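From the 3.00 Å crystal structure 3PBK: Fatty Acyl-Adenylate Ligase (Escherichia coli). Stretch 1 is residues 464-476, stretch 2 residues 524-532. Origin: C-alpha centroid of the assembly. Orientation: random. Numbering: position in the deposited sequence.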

# COMPACT_ATOMS: atom_id res chain seq x y z
N ILE A 464 -9.67 -9.38 -20.71
CA ILE A 464 -10.70 -10.32 -21.12
C ILE A 464 -11.01 -10.22 -22.60
O ILE A 464 -11.56 -9.23 -23.09
CB ILE A 464 -11.97 -10.20 -20.25
CG1 ILE A 464 -11.56 -10.05 -18.78
CG2 ILE A 464 -12.88 -11.43 -20.44
CD1 ILE A 464 -12.50 -9.24 -17.96
N ILE A 465 -10.60 -11.24 -23.33
CA ILE A 465 -10.90 -11.33 -24.75
C ILE A 465 -11.79 -12.55 -24.98
O ILE A 465 -12.20 -13.21 -24.02
CB ILE A 465 -9.61 -11.34 -25.63
CG1 ILE A 465 -8.74 -12.55 -25.33
CG2 ILE A 465 -8.79 -10.07 -25.43
CD1 ILE A 465 -7.33 -12.39 -25.87
N ARG A 466 -12.12 -12.83 -26.24
CA ARG A 466 -13.04 -13.92 -26.56
C ARG A 466 -12.55 -15.25 -26.01
O ARG A 466 -11.52 -15.77 -26.45
CB ARG A 466 -13.25 -14.04 -28.07
CG ARG A 466 -14.15 -12.97 -28.65
CD ARG A 466 -14.13 -12.95 -30.17
NE ARG A 466 -14.52 -11.63 -30.66
CZ ARG A 466 -15.04 -11.40 -31.86
NH1 ARG A 466 -15.23 -12.41 -32.71
NH2 ARG A 466 -15.37 -10.16 -32.22
N GLY A 467 -13.27 -15.78 -25.03
CA GLY A 467 -13.01 -17.13 -24.58
C GLY A 467 -11.73 -17.39 -23.79
O GLY A 467 -11.51 -18.52 -23.36
N ARG A 468 -10.89 -16.38 -23.59
CA ARG A 468 -9.80 -16.52 -22.64
C ARG A 468 -9.33 -15.22 -22.00
O ARG A 468 -9.48 -14.14 -22.57
CB ARG A 468 -8.63 -17.34 -23.22
CG ARG A 468 -7.91 -16.75 -24.43
CD ARG A 468 -6.77 -15.84 -24.03
NE ARG A 468 -5.44 -16.44 -23.94
CZ ARG A 468 -4.55 -16.45 -24.94
NH1 ARG A 468 -4.87 -15.96 -26.13
NH2 ARG A 468 -3.34 -16.96 -24.75
N ASN A 469 -8.80 -15.34 -20.79
CA ASN A 469 -8.30 -14.21 -20.04
C ASN A 469 -6.79 -14.22 -20.01
O ASN A 469 -6.19 -15.27 -19.84
CB ASN A 469 -8.81 -14.26 -18.59
CG ASN A 469 -10.27 -14.63 -18.50
OD1 ASN A 469 -11.14 -13.93 -19.01
ND2 ASN A 469 -10.54 -15.75 -17.83
N ILE A 470 -6.17 -13.05 -20.16
CA ILE A 470 -4.72 -12.95 -20.03
C ILE A 470 -4.35 -11.98 -18.90
O ILE A 470 -4.92 -10.90 -18.81
CB ILE A 470 -4.08 -12.49 -21.36
CG1 ILE A 470 -4.54 -13.41 -22.48
CG2 ILE A 470 -2.56 -12.47 -21.26
CD1 ILE A 470 -3.99 -13.03 -23.84
N TRP A 471 -3.40 -12.37 -18.05
CA TRP A 471 -2.92 -11.47 -17.00
C TRP A 471 -1.94 -10.42 -17.52
O TRP A 471 -0.81 -10.75 -17.87
CB TRP A 471 -2.30 -12.26 -15.85
CG TRP A 471 -3.34 -12.77 -14.93
CD1 TRP A 471 -3.59 -12.34 -13.66
CD2 TRP A 471 -4.32 -13.77 -15.21
NE1 TRP A 471 -4.65 -13.03 -13.13
CE2 TRP A 471 -5.12 -13.91 -14.06
CE3 TRP A 471 -4.59 -14.58 -16.32
CZ2 TRP A 471 -6.17 -14.83 -13.99
CZ3 TRP A 471 -5.63 -15.49 -16.25
CH2 TRP A 471 -6.41 -15.61 -15.08
N PRO A 472 -2.36 -9.15 -17.53
CA PRO A 472 -1.60 -8.06 -18.16
C PRO A 472 -0.12 -8.14 -17.83
O PRO A 472 0.71 -7.84 -18.67
CB PRO A 472 -2.21 -6.81 -17.53
CG PRO A 472 -2.87 -7.31 -16.28
CD PRO A 472 -3.45 -8.60 -16.72
N GLN A 473 0.19 -8.57 -16.61
CA GLN A 473 1.57 -8.64 -16.15
C GLN A 473 2.40 -9.73 -16.83
O GLN A 473 3.64 -9.66 -16.84
CB GLN A 473 1.63 -8.84 -14.63
CG GLN A 473 1.14 -10.20 -14.14
CD GLN A 473 -0.25 -10.16 -13.50
OE1 GLN A 473 -1.16 -9.48 -13.97
NE2 GLN A 473 -0.41 -10.91 -12.41
N ASP A 474 1.73 -10.75 -17.38
CA ASP A 474 2.41 -11.80 -18.13
C ASP A 474 2.91 -11.26 -19.46
O ASP A 474 3.93 -11.72 -19.99
CB ASP A 474 1.48 -12.99 -18.38
CG ASP A 474 1.26 -13.83 -17.15
OD1 ASP A 474 1.95 -13.59 -16.13
OD2 ASP A 474 0.40 -14.75 -17.19
N ILE A 475 2.18 -10.29 -20.01
CA ILE A 475 2.56 -9.65 -21.26
C ILE A 475 3.58 -8.56 -20.98
O ILE A 475 4.57 -8.46 -21.69
CB ILE A 475 1.34 -9.05 -21.97
CG1 ILE A 475 0.52 -10.17 -22.61
CG2 ILE A 475 1.76 -8.04 -23.05
CD1 ILE A 475 -0.61 -9.66 -23.47
N GLU A 476 3.35 -7.76 -19.95
CA GLU A 476 4.28 -6.70 -19.59
C GLU A 476 5.67 -7.26 -19.29
O GLU A 476 6.69 -6.60 -19.53
CB GLU A 476 3.78 -5.92 -18.40
CG GLU A 476 2.52 -5.14 -18.68
CD GLU A 476 1.68 -4.93 -17.43
OE1 GLU A 476 2.13 -5.33 -16.33
OE2 GLU A 476 0.56 -4.38 -17.55
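Stretch 2, residues 524-532: RIQSEFGVT

Stretch 1 opens in a strand that begins earlier in the chain. A type II beta turn from Ile465 to Arg468 follows, with Gly467 at positive phi. The turn is closed by Ile465 N to Arg468 O at 3.2 Å and, weakly, by Arg468 N to Ile465 O at 3.5 Å. The chain then runs as strand through Asn469 and Ile470, passes Trp471, and enters a helix that covers 472-476 and continues beyond. Asp474 N bonds to Trp471 O at 2.6 Å, and Glu476 N to Pro472 O at 2.9 Å.

Stretch 2 is the last part of a helix followed by an extended segment. Within the helix, Phe529 N bonds to Ile525 O at 2.8 Å. Gly530 leaves the helical conformation with a phi of 74°, a value that favours glycine. Val531 and Thr532 then have extended backbone angles.

The two helices run in largely opposed directions. Their N-to-C directions differ by 132°, and the axes come no closer than 11.3 Å. The nearest CA atoms across the contact are those of Ile475 and Ile525, 7.0 Å apart. The two stretches bury 371 Å² between them, both sides summed.

Phe529 is the centre of the contact. It has the largest covered area of any residue here, 114 Å², and its CA-to-CB bond points toward stretch 1. Ile475 lies over one face of the ring: its CG1 is 4.0 Å from the centroid of the Phe529 ring and 7° off the ring normal, a CH-pi contact. Ile470 CG2 approaches Phe529 CE2 at 4.0 Å. Asp474 meets the ring tip through backbone and side chain, with Asp474 O 3.5 Å and Asp474 CB 3.6 Å from Phe529 CZ.

Ile475 also packs against Ile525, one helical turn before Phe529, and Val531, two residues after it. Ile475 CG2 is 4.0 Å from Ile525 CD1, and Ile475 CD1 is 4.3 Å from Val531 CG1. It thus touches helix and tail. Ile465 adds a looser apolar contact, with its CD1 4.5 Å from Val531 CG2.

The polar link is made by Arg468, whose side chain folds with chi1 and chi2 both p. Arg468 NH2 donates to Phe529 O at 3.2 Å, and Arg468 NH1 donates weakly to Phe529 O at 3.5 Å. The carbonyl lies at the guanidinium edge, near its plane, so both nitrogens can point a hydrogen at it. Phe529 is therefore held through its backbone as well as its ring.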

# COMPACT_ATOMS: atom_id res chain seq x y z
N ARG A 524 7.57 -10.93 -30.48
CA ARG A 524 7.81 -11.77 -29.32
C ARG A 524 6.52 -12.11 -28.55
O ARG A 524 6.39 -13.20 -28.01
CB ARG A 524 8.83 -11.11 -28.40
CG ARG A 524 9.72 -12.07 -27.65
CD ARG A 524 10.75 -11.29 -26.85
NE ARG A 524 11.98 -12.06 -26.62
CZ ARG A 524 13.10 -11.92 -27.34
NH1 ARG A 524 13.15 -11.04 -28.34
NH2 ARG A 524 14.16 -12.67 -27.05
N ILE A 525 5.58 -11.17 -28.53
CA ILE A 525 4.31 -11.36 -27.86
C ILE A 525 3.33 -12.19 -28.70
O ILE A 525 2.54 -12.95 -28.15
CB ILE A 525 3.66 -10.00 -27.54
CG1 ILE A 525 4.40 -9.31 -26.39
CG2 ILE A 525 2.19 -10.18 -27.21
CD1 ILE A 525 4.11 -7.81 -26.28
N GLN A 526 3.38 -12.05 -30.02
CA GLN A 526 2.50 -12.84 -30.86
C GLN A 526 2.97 -14.28 -30.90
O GLN A 526 2.19 -15.20 -31.17
CB GLN A 526 2.41 -12.31 -32.29
CG GLN A 526 1.12 -12.76 -32.98
CD GLN A 526 1.26 -12.88 -34.48
OE1 GLN A 526 2.22 -12.39 -35.07
NE2 GLN A 526 0.29 -13.55 -35.11
N SER A 527 4.25 -14.46 -30.64
CA SER A 527 4.80 -15.79 -30.52
C SER A 527 4.32 -16.40 -29.23
O SER A 527 3.62 -17.40 -29.21
CB SER A 527 6.32 -15.73 -30.52
OG SER A 527 6.87 -16.85 -29.84
N GLU A 528 4.69 -15.75 -28.13
CA GLU A 528 4.40 -16.23 -26.80
C GLU A 528 2.93 -16.40 -26.48
O GLU A 528 2.55 -17.35 -25.78
CB GLU A 528 5.00 -15.26 -25.80
CG GLU A 528 6.51 -15.35 -25.67
CD GLU A 528 6.91 -16.20 -24.48
OE1 GLU A 528 6.20 -17.21 -24.22
OE2 GLU A 528 7.91 -15.84 -23.81
N PHE A 529 2.09 -15.48 -26.96
CA PHE A 529 0.70 -15.37 -26.49
C PHE A 529 -0.39 -15.58 -27.54
O PHE A 529 -1.56 -15.78 -27.18
CB PHE A 529 0.48 -14.04 -25.76
CG PHE A 529 1.03 -14.03 -24.36
CD1 PHE A 529 2.31 -13.58 -24.11
CD2 PHE A 529 0.28 -14.50 -23.30
CE1 PHE A 529 2.82 -13.58 -22.83
CE2 PHE A 529 0.79 -14.51 -22.02
CZ PHE A 529 2.06 -14.05 -21.79
N GLY A 530 -0.03 -15.53 -28.81
CA GLY A 530 -1.00 -15.78 -29.87
C GLY A 530 -1.93 -14.61 -30.02
O GLY A 530 -3.06 -14.73 -30.49
N VAL A 531 -1.42 -13.46 -29.61
CA VAL A 531 -2.19 -12.22 -29.62
C VAL A 531 -1.29 -11.13 -30.17
O VAL A 531 -0.09 -11.09 -29.88
CB VAL A 531 -2.66 -11.87 -28.20
CG1 VAL A 531 -1.53 -11.27 -27.39
CG2 VAL A 531 -3.85 -10.93 -28.25
N THR A 532 -1.84 -10.25 -31.00
CA THR A 532 -1.04 -9.16 -31.55
C THR A 532 -1.27 -7.87 -30.76
O THR A 532 -2.40 -7.41 -30.62
CB THR A 532 -1.32 -8.92 -33.05
OG1 THR A 532 -2.61 -8.33 -33.21
CG2 THR A 532 -1.24 -10.24 -33.83